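Local coordinates for protein putative Glycerophosphoryl diester phosphodiesterase (Silicibacter pomeroyi, PDB 3L12) that belongs to the glycerophosphoryl diester phosphodiesterase family, folds as a TIM barrel and holds a magnesium ion, at residues 12-15 with 16-19; 25-29 with 30-34; 38-41 with 42-46; 259-262 with 263-267; 299-302 with 303-307. All coordinates share one frame; numbering follows the deposited sequence.

Interaction 1 (12-15 with 16-19); sequences RGHP and SVVR
Arg-19 reaches back across a tight turn and takes the carbonyl of Arg-12 with two nitrogens of its guanidinium, side-on: NE lies 2.8 Å and NH2 2.9 Å from Arg-12 O. The acceptor sits close to the guanidinium plane, and NH2 approaches it almost in line with the C=O bond, whereas NE comes from above the carbonyl plane. A bend at chi2 (-59°) folds the arginine chain over so that this edge faces Arg-12, and one face of the group rests on Val-17 CG1. The third nitrogen, NH1, is satisfied by Trp-312 O.

Between these ends the backbone closes on itself. His-14 and Val-17 form a hydrogen-bonded antiparallel pair round a type I turn, with Val-17 N to His-14 O at 2.8 Å and the longer His-14 N to Val-17 O at 3.3 Å; both are nearly straight. Gly-13 N is held by Asp-291 OD2. A water lies 2.8 Å from Ser-16 OG and may also tie in His-14 ND1. His-14 is modelled in two conformers, and the one described puts Val-17 CB over a ring face with CG2 improbably close, so that CH-pi contact is doubtful.

The turn lies at the surface, just before strand 19-23, the first strand of the barrel. The chemistry suggests that backbone bonds and the two-nitrogen grip of Arg-19, rather than the histidine side chain, keep the chain folded as it enters the barrel.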
loop_
_atom_site.group_PDB
_atom_site.type_symbol
_atom_site.label_atom_id
_atom_site.label_comp_id
_atom_site.label_asym_id
_atom_site.label_seq_id
_atom_site.Cartn_x
_atom_site.Cartn_y
_atom_site.Cartn_z
ATOM N N ARG A 12 -23.582 -3.095 -6.423
ATOM C CA ARG A 12 -24.302 -4.262 -6.912
ATOM C C ARG A 12 -23.363 -5.156 -7.742
ATOM O O ARG A 12 -22.649 -4.680 -8.622
ATOM C CB ARG A 12 -25.486 -3.826 -7.762
ATOM C CG ARG A 12 -26.357 -4.934 -8.229
ATOM C CD ARG A 12 -27.540 -4.391 -9.031
ATOM N NE ARG A 12 -28.480 -3.609 -8.236
ATOM C CZ ARG A 12 -28.680 -2.290 -8.300
ATOM N NH1 ARG A 12 -28.019 -1.508 -9.165
ATOM N NH2 ARG A 12 -29.580 -1.748 -7.494
ATOM N N GLY A 13 -23.466 -6.452 -7.494
ATOM C CA GLY A 13 -22.678 -7.479 -8.198
ATOM C C GLY A 13 -23.439 -7.954 -9.402
ATOM O O GLY A 13 -24.579 -7.516 -9.683
ATOM N N HIS A 14 -22.789 -8.827 -10.158
ATOM C CA HIS A 14 -23.410 -9.489 -11.287
ATOM C C HIS A 14 -22.538 -10.701 -11.600
ATOM O O HIS A 14 -21.486 -10.869 -10.963
ATOM C CB HIS A 14 -23.706 -8.536 -12.449
ATOM C CG HIS A 14 -22.524 -7.814 -12.968
ATOM N ND1 HIS A 14 -21.591 -8.423 -13.771
ATOM C CD2 HIS A 14 -22.144 -6.522 -12.844
ATOM C CE1 HIS A 14 -20.677 -7.531 -14.118
ATOM N NE2 HIS A 14 -20.983 -6.372 -13.553
ATOM N N PRO A 15 -22.918 -11.527 -12.578
ATOM C CA PRO A 15 -22.212 -12.826 -12.672
ATOM C C PRO A 15 -20.700 -12.767 -12.801
ATOM O O PRO A 15 -20.012 -13.692 -12.343
ATOM C CB PRO A 15 -22.862 -13.494 -13.887
ATOM C CG PRO A 15 -24.234 -12.954 -13.883
ATOM C CD PRO A 15 -24.078 -11.490 -13.492
ATOM N N SER A 16 -20.202 -11.689 -13.376
ATOM C CA SER A 16 -18.759 -11.524 -13.576
ATOM C C SER A 16 -18.061 -10.665 -12.552
ATOM O O SER A 16 -16.847 -10.517 -12.637
ATOM C CB SER A 16 -18.541 -10.854 -14.911
ATOM O OG SER A 16 -19.142 -11.580 -15.970
ATOM N N VAL A 17 -18.821 -10.102 -11.613
ATOM C CA VAL A 17 -18.282 -9.080 -10.714
ATOM C C VAL A 17 -18.659 -9.242 -9.245
ATOM O O VAL A 17 -19.834 -9.491 -8.911
ATOM C CB VAL A 17 -18.825 -7.697 -11.135
ATOM C CG1 VAL A 17 -18.512 -6.597 -10.096
ATOM C CG2 VAL A 17 -18.249 -7.287 -12.480
ATOM N N VAL A 18 -17.639 -9.175 -8.389
ATOM C CA VAL A 18 -17.768 -9.048 -6.974
ATOM C C VAL A 18 -17.068 -7.722 -6.627
ATOM O O VAL A 18 -15.889 -7.519 -6.913
ATOM C CB VAL A 18 -17.162 -10.218 -6.175
ATOM C CG1 VAL A 18 -17.323 -9.940 -4.648
ATOM C CG2 VAL A 18 -17.810 -11.494 -6.591
ATOM N N ARG A 19 -17.806 -6.829 -5.987
ATOM C CA ARG A 19 -17.244 -5.525 -5.632
ATOM C C ARG A 19 -16.245 -5.668 -4.486
ATOM O O ARG A 19 -16.378 -6.596 -3.642
ATOM C CB ARG A 19 -18.338 -4.518 -5.234
ATOM C CG ARG A 19 -19.416 -4.299 -6.275
ATOM C CD ARG A 19 -18.879 -3.789 -7.587
ATOM N NE ARG A 19 -20.009 -3.710 -8.520
ATOM C CZ ARG A 19 -19.937 -3.217 -9.744
ATOM N NH1 ARG A 19 -18.805 -2.758 -10.216
ATOM N NH2 ARG A 19 -21.024 -3.176 -10.501
HETATM O O HOH W 1 -21.568 -10.184 -15.886
#

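Interaction 2 (25-29 with 30-34); sequences GARGV and MPENT
Ala-26 O takes two backbone N-H groups, that of Met-30 at 3.0 Å and that of Val-29 at 2.9 Å. The Met-30 bond is nearly straight (172°), and between them the two donors wind the chain into a tight turn. Water 2 bridges the same bend: it accepts from Ala-26 N at 2.9 Å and gives a proton to Met-30 O at 3.0 Å, although it has more acceptors nearby than protons. The CA-H of Arg-27 also points at Met-30 O, with CA 3.5 Å from that oxygen.

This turn belongs to the loop that leaves strand 19-23, at the end of the barrel strands where the magnesium ion sits, and runs into helix 35-43. Thr-34 is the N-cap of that helix; its OG1 accepts from Gly-37 N and gives its proton to Pro-31 O at 2.8 Å. Next to it, Asn-33 ND2 bonds the magnesium ligand Asp-52.

Arg-27 and Glu-32 run alongside each other and point the same way, CD of the arginine 3.4 Å from OE1 of the glutamate. With CG set between its own N and carbonyl carbon (chi1 69°), Glu-32 lies along the arginine's methylenes. Their flat ends stand almost perpendicular, 83° apart, and do not pair directly: Tyr-111 OH bonds both Arg-27 NH1 and Glu-32 OE1, while Arg-27 NH2 makes a salt bridge to Asp-296 and Glu-32 OE2 another to Arg-24. The selenomethionine side chain of Met-30 packs on Ala-43 of the second subunit.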
loop_
_atom_site.group_PDB
_atom_site.type_symbol
_atom_site.label_atom_id
_atom_site.label_comp_id
_atom_site.label_asym_id
_atom_site.label_seq_id
_atom_site.Cartn_x
_atom_site.Cartn_y
_atom_site.Cartn_z
ATOM N N GLY A 25 -10.391 2.328 4.313
ATOM C CA GLY A 25 -9.347 2.543 3.336
ATOM C C GLY A 25 -8.722 1.190 3.055
ATOM O O GLY A 25 -9.283 0.347 2.327
ATOM N N ALA A 26 -7.543 0.924 3.624
ATOM C CA ALA A 26 -6.837 -0.356 3.459
ATOM C C ALA A 26 -6.045 -0.577 4.745
ATOM O O ALA A 26 -4.845 -0.424 4.765
ATOM C CB ALA A 26 -5.919 -0.342 2.305
ATOM N N ARG A 27 -6.760 -0.886 5.819
ATOM C CA ARG A 27 -6.158 -1.029 7.128
ATOM C C ARG A 27 -4.994 -2.025 7.172
ATOM O O ARG A 27 -4.084 -1.904 7.978
ATOM C CB ARG A 27 -7.252 -1.403 8.132
ATOM C CG ARG A 27 -6.770 -1.769 9.551
ATOM C CD ARG A 27 -7.890 -1.904 10.564
ATOM N NE ARG A 27 -8.843 -2.978 10.225
ATOM C CZ ARG A 27 -9.680 -3.551 11.045
ATOM N NH1 ARG A 27 -9.756 -3.201 12.333
ATOM N NH2 ARG A 27 -10.434 -4.555 10.613
ATOM N N GLY A 28 -5.000 -3.069 6.354
ATOM C CA GLY A 28 -3.815 -3.945 6.318
ATOM C C GLY A 28 -2.537 -3.358 5.751
ATOM O O GLY A 28 -1.472 -3.919 5.984
ATOM N N VAL A 29 -2.616 -2.237 5.009
ATOM C CA VAL A 29 -1.522 -1.605 4.299
ATOM C C VAL A 29 -1.106 -0.193 4.846
ATOM O O VAL A 29 0.058 0.133 4.921
ATOM C CB VAL A 29 -1.834 -1.487 2.760
ATOM C CG1 VAL A 29 -0.575 -0.997 1.992
ATOM C CG2 VAL A 29 -2.396 -2.863 2.231
HETATM N N MSE A 30 -2.099 0.613 5.196
HETATM C CA MSE A 30 -1.956 1.945 5.636
HETATM C C MSE A 30 -2.785 2.209 6.878
HETATM O O MSE A 30 -3.755 1.562 7.096
HETATM C CB MSE A 30 -2.441 2.919 4.553
HETATM C CG MSE A 30 -1.467 2.937 3.389
HETATM SE SE MSE A 30 0.240 3.765 3.608
HETATM C CE MSE A 30 -0.341 5.611 3.372
ATOM N N PRO A 31 -2.331 3.138 7.736
ATOM C CA PRO A 31 -3.128 3.505 8.922
ATOM C C PRO A 31 -4.579 3.723 8.553
ATOM O O PRO A 31 -4.899 4.469 7.601
ATOM C CB PRO A 31 -2.450 4.797 9.432
ATOM C CG PRO A 31 -1.556 5.169 8.407
ATOM C CD PRO A 31 -1.116 3.964 7.636
ATOM N N GLU A 32 -5.433 3.156 9.351
ATOM C CA GLU A 32 -6.845 3.169 9.037
ATOM C C GLU A 32 -7.478 4.539 9.138
ATOM O O GLU A 32 -7.060 5.373 9.907
ATOM C CB GLU A 32 -7.558 2.235 9.992
ATOM C CG GLU A 32 -7.598 2.736 11.475
ATOM C CD GLU A 32 -8.123 1.690 12.401
ATOM O OE1 GLU A 32 -7.351 0.722 12.657
ATOM O OE2 GLU A 32 -9.264 1.824 12.848
ATOM N N ASN A 33 -8.539 4.752 8.372
ATOM C CA ASN A 33 -9.305 5.990 8.448
ATOM C C ASN A 33 -8.454 7.278 8.333
ATOM O O ASN A 33 -8.738 8.344 8.977
ATOM C CB ASN A 33 -10.204 5.958 9.683
ATOM C CG ASN A 33 -11.426 5.107 9.491
ATOM O OD1 ASN A 33 -11.976 5.048 8.386
ATOM N ND2 ASN A 33 -11.929 4.500 10.587
ATOM N N THR A 34 -7.407 7.202 7.499
ATOM C CA THR A 34 -6.567 8.350 7.238
ATOM C C THR A 34 -6.677 8.776 5.778
ATOM O O THR A 34 -6.888 7.966 4.875
ATOM C CB THR A 34 -5.085 8.108 7.551
ATOM O OG1 THR A 34 -4.577 7.059 6.718
ATOM C CG2 THR A 34 -4.950 7.695 9.084
HETATM O O HOH W 2 -5.888 2.578 5.314
#

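Interaction 3 (38-41 with 42-46); sequences FAFT and LAAGV
Phe-38 O and Ala-39 O receive the N-H groups of Leu-42 and Ala-43, each at 3.0 Å, in ordinary helical fashion. At the next residue the pattern weakens: Ala-44 N makes only weak bonds, to Phe-40 O and to Thr-41 O, while Thr-41 O also accepts a sounder bond from Val-46 N at 3.3 Å.

Together with Gly-45 N to Leu-42 O at 3.1 Å, that bond closes a Schellman motif. Gly-45, with phi at 83°, is its C-prime residue, and the chain turns there out of helix 35-43, starting the connection to strand 48-55 in the barrel's first beta-alpha-beta unit.

Among the apolar contacts, Thr-41 CG2 meets CB of Val-46 at 3.6 Å, the two side chains crossing at a slant. OG1 of the threonine stands opposite the carbonyl carbon (chi1 -60°) and bonds Gly-37 O, which leaves CG2 opposite the backbone N and turned to Val-46. The far end of the Phe-40 ring, CZ, reaches Ala-44 CB at 3.9 Å, and the same ring meets Phe-40 of the second subunit, their planes inclined at about 55°.

Two carbons also rest on carbonyl oxygens: Val-46 CB lies 3.3 Å from Thr-41 O, and Leu-42 CG lies 3.4 Å from Phe-38 O.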
loop_
_atom_site.group_PDB
_atom_site.type_symbol
_atom_site.label_atom_id
_atom_site.label_comp_id
_atom_site.label_asym_id
_atom_site.label_seq_id
_atom_site.Cartn_x
_atom_site.Cartn_y
_atom_site.Cartn_z
ATOM N N PHE A 38 -6.699 6.494 2.418
ATOM C CA PHE A 38 -7.755 6.537 1.402
ATOM C C PHE A 38 -7.185 6.791 0.024
ATOM O O PHE A 38 -7.597 6.152 -0.928
ATOM C CB PHE A 38 -8.881 7.532 1.755
ATOM C CG PHE A 38 -9.676 7.161 2.971
ATOM C CD1 PHE A 38 -10.380 5.960 3.022
ATOM C CD2 PHE A 38 -9.706 7.979 4.105
ATOM C CE1 PHE A 38 -11.131 5.615 4.150
ATOM C CE2 PHE A 38 -10.427 7.613 5.231
ATOM C CZ PHE A 38 -11.158 6.443 5.244
ATOM N N ALA A 39 -6.202 7.677 -0.069
ATOM C CA ALA A 39 -5.573 7.939 -1.345
ATOM C C ALA A 39 -4.852 6.724 -1.859
ATOM O O ALA A 39 -4.882 6.433 -3.064
ATOM C CB ALA A 39 -4.600 9.102 -1.232
ATOM N N PHE A 40 -4.159 6.005 -0.968
ATOM C CA PHE A 40 -3.504 4.779 -1.370
ATOM C C PHE A 40 -4.559 3.781 -1.957
ATOM O O PHE A 40 -4.361 3.177 -3.032
ATOM C CB PHE A 40 -2.819 4.067 -0.193
ATOM C CG PHE A 40 -2.632 2.582 -0.470
ATOM C CD1 PHE A 40 -1.716 2.202 -1.445
ATOM C CD2 PHE A 40 -3.443 1.596 0.121
ATOM C CE1 PHE A 40 -1.546 0.865 -1.794
ATOM C CE2 PHE A 40 -3.276 0.277 -0.244
ATOM C CZ PHE A 40 -2.326 -0.080 -1.199
ATOM N N THR A 41 -5.673 3.642 -1.249
ATOM C CA THR A 41 -6.733 2.688 -1.617
ATOM C C THR A 41 -7.224 2.976 -2.997
ATOM O O THR A 41 -7.377 2.039 -3.843
ATOM C CB THR A 41 -7.864 2.694 -0.565
ATOM O OG1 THR A 41 -7.285 2.319 0.700
ATOM C CG2 THR A 41 -8.960 1.673 -0.878
ATOM N N LEU A 42 -7.445 4.254 -3.289
ATOM C CA LEU A 42 -7.889 4.633 -4.623
ATOM C C LEU A 42 -6.815 4.437 -5.711
ATOM O O LEU A 42 -7.130 4.068 -6.867
ATOM C CB LEU A 42 -8.404 6.060 -4.641
ATOM C CG LEU A 42 -9.563 6.288 -3.682
ATOM C CD1 LEU A 42 -9.879 7.778 -3.668
ATOM C CD2 LEU A 42 -10.804 5.527 -4.104
ATOM N N ALA A 43 -5.567 4.641 -5.353
ATOM C CA ALA A 43 -4.450 4.391 -6.252
ATOM C C ALA A 43 -4.232 2.902 -6.501
ATOM O O ALA A 43 -3.666 2.501 -7.516
ATOM C CB ALA A 43 -3.142 5.041 -5.727
ATOM N N ALA A 44 -4.732 2.067 -5.629
ATOM C CA ALA A 44 -4.627 0.648 -5.819
ATOM C C ALA A 44 -5.822 0.122 -6.649
ATOM O O ALA A 44 -6.020 -1.062 -6.693
ATOM C CB ALA A 44 -4.544 -0.053 -4.454
ATOM N N GLY A 45 -6.638 1.005 -7.217
ATOM C CA GLY A 45 -7.787 0.666 -8.088
ATOM C C GLY A 45 -9.101 0.299 -7.413
ATOM O O GLY A 45 -10.039 -0.209 -8.072
ATOM N N VAL A 46 -9.194 0.519 -6.111
ATOM C CA VAL A 46 -10.361 0.228 -5.373
ATOM C C VAL A 46 -11.356 1.351 -5.687
ATOM O O VAL A 46 -11.015 2.515 -5.648
ATOM C CB VAL A 46 -10.026 0.111 -3.883
ATOM C CG1 VAL A 46 -11.279 0.027 -3.024
ATOM C CG2 VAL A 46 -9.090 -1.114 -3.627
#

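Interaction 4 (259-262 with 263-267); sequences ELVA and EAHDL
Helix 258-266 is the helical arm of a beta-alpha-beta unit, linking strand 248-251 to strand 270-273, and its last two turns make this contact. Four successive backbone bonds run through it, from Glu-263 N to Glu-259 O through to Asp-266 N to Ala-262 O, both of these at 2.8 Å and close to straight.

Val-261 and His-265 lie side by side, one turn apart. The valine sets CG1 opposite its own backbone N (chi1 168°), and this methyl touches the imidazole at CE1, 3.5 Å away. Val-261 O lies over one face of the ring, toward its rim, 3.5 Å from CG, while continuing to accept the N-H of His-265. The bond of NE2 to Asp-291 OD1 probably helps to set the ring's rotation.

Leu-260 and Glu-263 also point the same way. The contact is looser, with CD2 of the leucine 3.9 Å from OE1 of the extended glutamate, whose other oxygen, OE2, bonds Ser-236 OG. Asp-266 folds back over the preceding turn, so that OD2 comes within 3.3 Å of Ala-262 O. Both are acceptors and no bond joins them; the approach is probably mildly unfavourable, in a place where both residues are exposed.

Leu-260 and Ala-264 pack on Trp-249, and Ala-264 and His-265 on Val-271. A helix laid in this way against the two parallel strands it connects is the beta-alpha-beta crossover from which a TIM barrel is built.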
loop_
_atom_site.group_PDB
_atom_site.type_symbol
_atom_site.label_atom_id
_atom_site.label_comp_id
_atom_site.label_asym_id
_atom_site.label_seq_id
_atom_site.Cartn_x
_atom_site.Cartn_y
_atom_site.Cartn_z
ATOM N N GLU A 259 -27.745 -19.647 1.007
ATOM C CA GLU A 259 -29.196 -19.614 1.113
ATOM C C GLU A 259 -29.628 -18.247 1.664
ATOM O O GLU A 259 -30.569 -17.653 1.108
ATOM C CB GLU A 259 -29.765 -20.805 1.916
ATOM C CG GLU A 259 -28.953 -21.307 3.145
ATOM C CD GLU A 259 -27.645 -22.092 2.782
ATOM O OE1 GLU A 259 -27.030 -22.708 3.677
ATOM O OE2 GLU A 259 -27.221 -22.085 1.607
ATOM N N LEU A 260 -28.940 -17.743 2.710
ATOM C CA LEU A 260 -29.259 -16.401 3.237
ATOM C C LEU A 260 -28.990 -15.338 2.172
ATOM O O LEU A 260 -29.773 -14.421 2.035
ATOM C CB LEU A 260 -28.511 -16.062 4.537
ATOM C CG LEU A 260 -29.057 -16.609 5.846
ATOM C CD1 LEU A 260 -27.994 -16.617 6.973
ATOM C CD2 LEU A 260 -30.363 -15.846 6.296
ATOM N N VAL A 261 -27.899 -15.461 1.400
ATOM C CA VAL A 261 -27.614 -14.505 0.324
ATOM C C VAL A 261 -28.687 -14.551 -0.759
ATOM O O VAL A 261 -29.171 -13.503 -1.221
ATOM C CB VAL A 261 -26.202 -14.716 -0.308
ATOM C CG1 VAL A 261 -26.083 -13.905 -1.615
ATOM C CG2 VAL A 261 -25.085 -14.417 0.701
ATOM N N ALA A 262 -29.086 -15.752 -1.185
ATOM C CA ALA A 262 -30.153 -15.845 -2.180
ATOM C C ALA A 262 -31.505 -15.331 -1.622
ATOM O O ALA A 262 -32.266 -14.680 -2.347
ATOM C CB ALA A 262 -30.287 -17.283 -2.684
ATOM N N GLU A 263 -31.795 -15.597 -0.347
ATOM C CA GLU A 263 -33.020 -15.057 0.276
ATOM C C GLU A 263 -33.018 -13.523 0.208
ATOM O O GLU A 263 -34.031 -12.890 -0.127
ATOM C CB GLU A 263 -33.159 -15.487 1.738
ATOM C CG GLU A 263 -34.481 -15.034 2.380
ATOM C CD GLU A 263 -34.595 -15.401 3.831
ATOM O OE1 GLU A 263 -33.698 -16.097 4.352
ATOM O OE2 GLU A 263 -35.584 -14.964 4.479
ATOM N N ALA A 264 -31.865 -12.940 0.521
ATOM C CA ALA A 264 -31.690 -11.488 0.460
ATOM C C ALA A 264 -31.852 -10.986 -0.984
ATOM O O ALA A 264 -32.507 -9.997 -1.200
ATOM C CB ALA A 264 -30.327 -11.078 1.061
ATOM N N HIS A 265 -31.256 -11.644 -1.970
ATOM C CA HIS A 265 -31.414 -11.248 -3.370
ATOM C C HIS A 265 -32.859 -11.346 -3.860
ATOM O O HIS A 265 -33.325 -10.485 -4.612
ATOM C CB HIS A 265 -30.544 -12.083 -4.290
ATOM C CG HIS A 265 -29.110 -11.711 -4.195
ATOM N ND1 HIS A 265 -28.085 -12.579 -4.508
ATOM C CD2 HIS A 265 -28.524 -10.573 -3.743
ATOM C CE1 HIS A 265 -26.932 -11.955 -4.333
ATOM N NE2 HIS A 265 -27.168 -10.759 -3.823
ATOM N N ASP A 266 -33.528 -12.400 -3.442
ATOM C CA ASP A 266 -34.953 -12.570 -3.720
ATOM C C ASP A 266 -35.786 -11.392 -3.165
ATOM O O ASP A 266 -36.790 -11.016 -3.757
ATOM C CB ASP A 266 -35.462 -13.863 -3.088
ATOM C CG ASP A 266 -35.058 -15.126 -3.855
ATOM O OD1 ASP A 266 -34.718 -15.089 -5.077
ATOM O OD2 ASP A 266 -35.111 -16.195 -3.202
ATOM N N LEU A 267 -35.385 -10.844 -2.017
ATOM C CA LEU A 267 -36.056 -9.683 -1.406
ATOM C C LEU A 267 -35.613 -8.361 -2.038
ATOM O O LEU A 267 -36.050 -7.309 -1.609
ATOM C CB LEU A 267 -35.817 -9.663 0.103
ATOM C CG LEU A 267 -36.491 -10.756 0.924
ATOM C CD1 LEU A 267 -35.911 -10.916 2.313
ATOM C CD2 LEU A 267 -38.023 -10.483 1.009
#

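Interaction 5 (299-302 with 303-307); sequences GRTQ and RILID
Four consecutive i to i+4 bonds carry the backbone of helix 298-307 through this stretch, from Arg-303 N to Gly-299 O at 2.9 Å to Ile-306 N to Gln-302 O, also 2.9 Å and the straightest at 169°. Side chains cover the carbonyls one turn back: Arg-303 CG sits 3.4 Å from Gly-299 O, and Leu-305 CG lies at the same distance from Thr-301 O.

Between side chains the touches are light. Arg-300 CG meets CD1 of Ile-304 at 4.3 Å, alkyl to alkyl, and Thr-301 CG2 meets CD1 of Leu-305 equally loosely. Thr-301 and Leu-305 pack against Val-20 of the first barrel strand, while Ile-304 packs on Ile-282 of the neighbouring helix.

The polar ends lead elsewhere. Thr-301 OG1 bonds Tyr-297 O. Arg-303 is bent at chi2 (-77°) and chi3, its end leads away from 299-302, and NH2 bonds Gly-112 O of the second subunit. Arg-300 NE makes a salt bridge to Asp-117 of that subunit while NH1 bonds Asn-277 O of its own chain; Gln-302 OE1 accepts from Phe-120 N of the second subunit while NE2 bonds Ala-44 O. The chemistry implies that Arg-300 and Gln-302 tie the helix to its own barrel and to the partner at once.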
loop_
_atom_site.group_PDB
_atom_site.type_symbol
_atom_site.label_atom_id
_atom_site.label_comp_id
_atom_site.label_asym_id
_atom_site.label_seq_id
_atom_site.Cartn_x
_atom_site.Cartn_y
_atom_site.Cartn_z
ATOM N N GLY A 299 -5.650 -5.621 -2.253
ATOM C CA GLY A 299 -4.868 -6.296 -3.282
ATOM C C GLY A 299 -5.044 -7.797 -3.214
ATOM O O GLY A 299 -5.137 -8.447 -4.245
ATOM N N ARG A 300 -4.984 -8.373 -2.003
ATOM C CA ARG A 300 -5.187 -9.802 -1.790
ATOM C C ARG A 300 -6.512 -10.241 -2.376
ATOM O O ARG A 300 -6.598 -11.300 -3.040
ATOM C CB ARG A 300 -5.121 -10.076 -0.293
ATOM C CG ARG A 300 -5.354 -11.538 0.040
ATOM C CD ARG A 300 -5.366 -11.756 1.558
ATOM N NE ARG A 300 -4.052 -11.384 2.120
ATOM C CZ ARG A 300 -3.813 -11.283 3.429
ATOM N NH1 ARG A 300 -4.795 -11.444 4.333
ATOM N NH2 ARG A 300 -2.591 -11.009 3.851
ATOM N N THR A 301 -7.554 -9.434 -2.100
ATOM C CA THR A 301 -8.912 -9.705 -2.576
ATOM C C THR A 301 -8.984 -9.610 -4.087
ATOM O O THR A 301 -9.562 -10.472 -4.776
ATOM C CB THR A 301 -9.906 -8.778 -1.880
ATOM O OG1 THR A 301 -9.844 -9.022 -0.463
ATOM C CG2 THR A 301 -11.335 -9.099 -2.375
ATOM N N GLN A 302 -8.424 -8.553 -4.650
ATOM C CA GLN A 302 -8.357 -8.415 -6.114
ATOM C C GLN A 302 -7.724 -9.637 -6.757
ATOM O O GLN A 302 -8.240 -10.172 -7.744
ATOM C CB GLN A 302 -7.529 -7.213 -6.488
ATOM C CG GLN A 302 -8.156 -5.846 -6.214
ATOM C CD GLN A 302 -7.192 -4.674 -6.327
ATOM O OE1 GLN A 302 -5.948 -4.829 -6.454
ATOM N NE2 GLN A 302 -7.748 -3.478 -6.254
ATOM N N ARG A 303 -6.577 -10.076 -6.218
ATOM C CA ARG A 303 -5.874 -11.221 -6.808
ATOM C C ARG A 303 -6.666 -12.533 -6.775
ATOM O O ARG A 303 -6.636 -13.313 -7.732
ATOM C CB ARG A 303 -4.501 -11.341 -6.172
ATOM C CG ARG A 303 -3.564 -10.269 -6.668
ATOM C CD ARG A 303 -3.003 -10.545 -8.117
ATOM N NE ARG A 303 -2.251 -11.795 -8.053
ATOM C CZ ARG A 303 -1.018 -11.909 -7.590
ATOM N NH1 ARG A 303 -0.240 -10.833 -7.415
ATOM N NH2 ARG A 303 -0.539 -13.116 -7.359
ATOM N N ILE A 304 -7.414 -12.716 -5.722
ATOM C CA ILE A 304 -8.284 -13.907 -5.600
ATOM C C ILE A 304 -9.430 -13.801 -6.602
ATOM O O ILE A 304 -9.696 -14.751 -7.312
ATOM C CB ILE A 304 -8.780 -14.131 -4.168
ATOM C CG1 ILE A 304 -7.628 -14.667 -3.295
ATOM C CG2 ILE A 304 -9.959 -15.068 -4.158
ATOM C CD1 ILE A 304 -7.876 -14.519 -1.847
ATOM N N LEU A 305 -10.012 -12.608 -6.758
ATOM C CA LEU A 305 -11.079 -12.443 -7.769
ATOM C C LEU A 305 -10.549 -12.689 -9.177
ATOM O O LEU A 305 -11.142 -13.436 -9.949
ATOM C CB LEU A 305 -11.798 -11.102 -7.645
ATOM C CG LEU A 305 -12.551 -10.853 -6.332
ATOM C CD1 LEU A 305 -13.083 -9.423 -6.239
ATOM C CD2 LEU A 305 -13.703 -11.862 -6.149
ATOM N N ILE A 306 -9.381 -12.137 -9.491
ATOM C CA ILE A 306 -8.778 -12.400 -10.794
ATOM C C ILE A 306 -8.491 -13.902 -11.001
ATOM O O ILE A 306 -8.728 -14.439 -12.061
ATOM C CB ILE A 306 -7.443 -11.594 -10.975
ATOM C CG1 ILE A 306 -7.679 -10.081 -11.069
ATOM C CG2 ILE A 306 -6.632 -12.113 -12.166
ATOM C CD1 ILE A 306 -8.600 -9.630 -12.169
ATOM N N ASP A 307 -7.984 -14.572 -9.974
ATOM C CA ASP A 307 -7.729 -15.995 -10.047
ATOM C C ASP A 307 -9.030 -16.808 -10.338
ATOM O O ASP A 307 -9.008 -17.864 -11.001
ATOM C CB ASP A 307 -7.131 -16.495 -8.743
ATOM C CG ASP A 307 -6.792 -17.974 -8.835
ATOM O OD1 ASP A 307 -5.776 -18.291 -9.507
ATOM O OD2 ASP A 307 -7.612 -18.810 -8.339
#

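How the interactions relate
Along the chain the contacts follow in numerical order, from the turn before strand 19-23 to helix 298-307. Interactions 2 and 3 are neighbours, centres 10 Å apart, in the first beta-alpha-beta unit, where the loop 25-34 lies on helix 35-43. Of these two, interaction 5 touches interaction 3 alone, through Gln-302 and Ala-44. It also touches interaction 1, with Leu-305 packed on Val-18, so the first and last parts of the barrel meet there. Interaction 4 sits apart, with its centre about 31 Å from those of interactions 2 and 3. Interactions 2, 3 and 5 reach the second subunit, so this side of the barrel faces the dimer interface, whereas interactions 1 and 4 do not touch it.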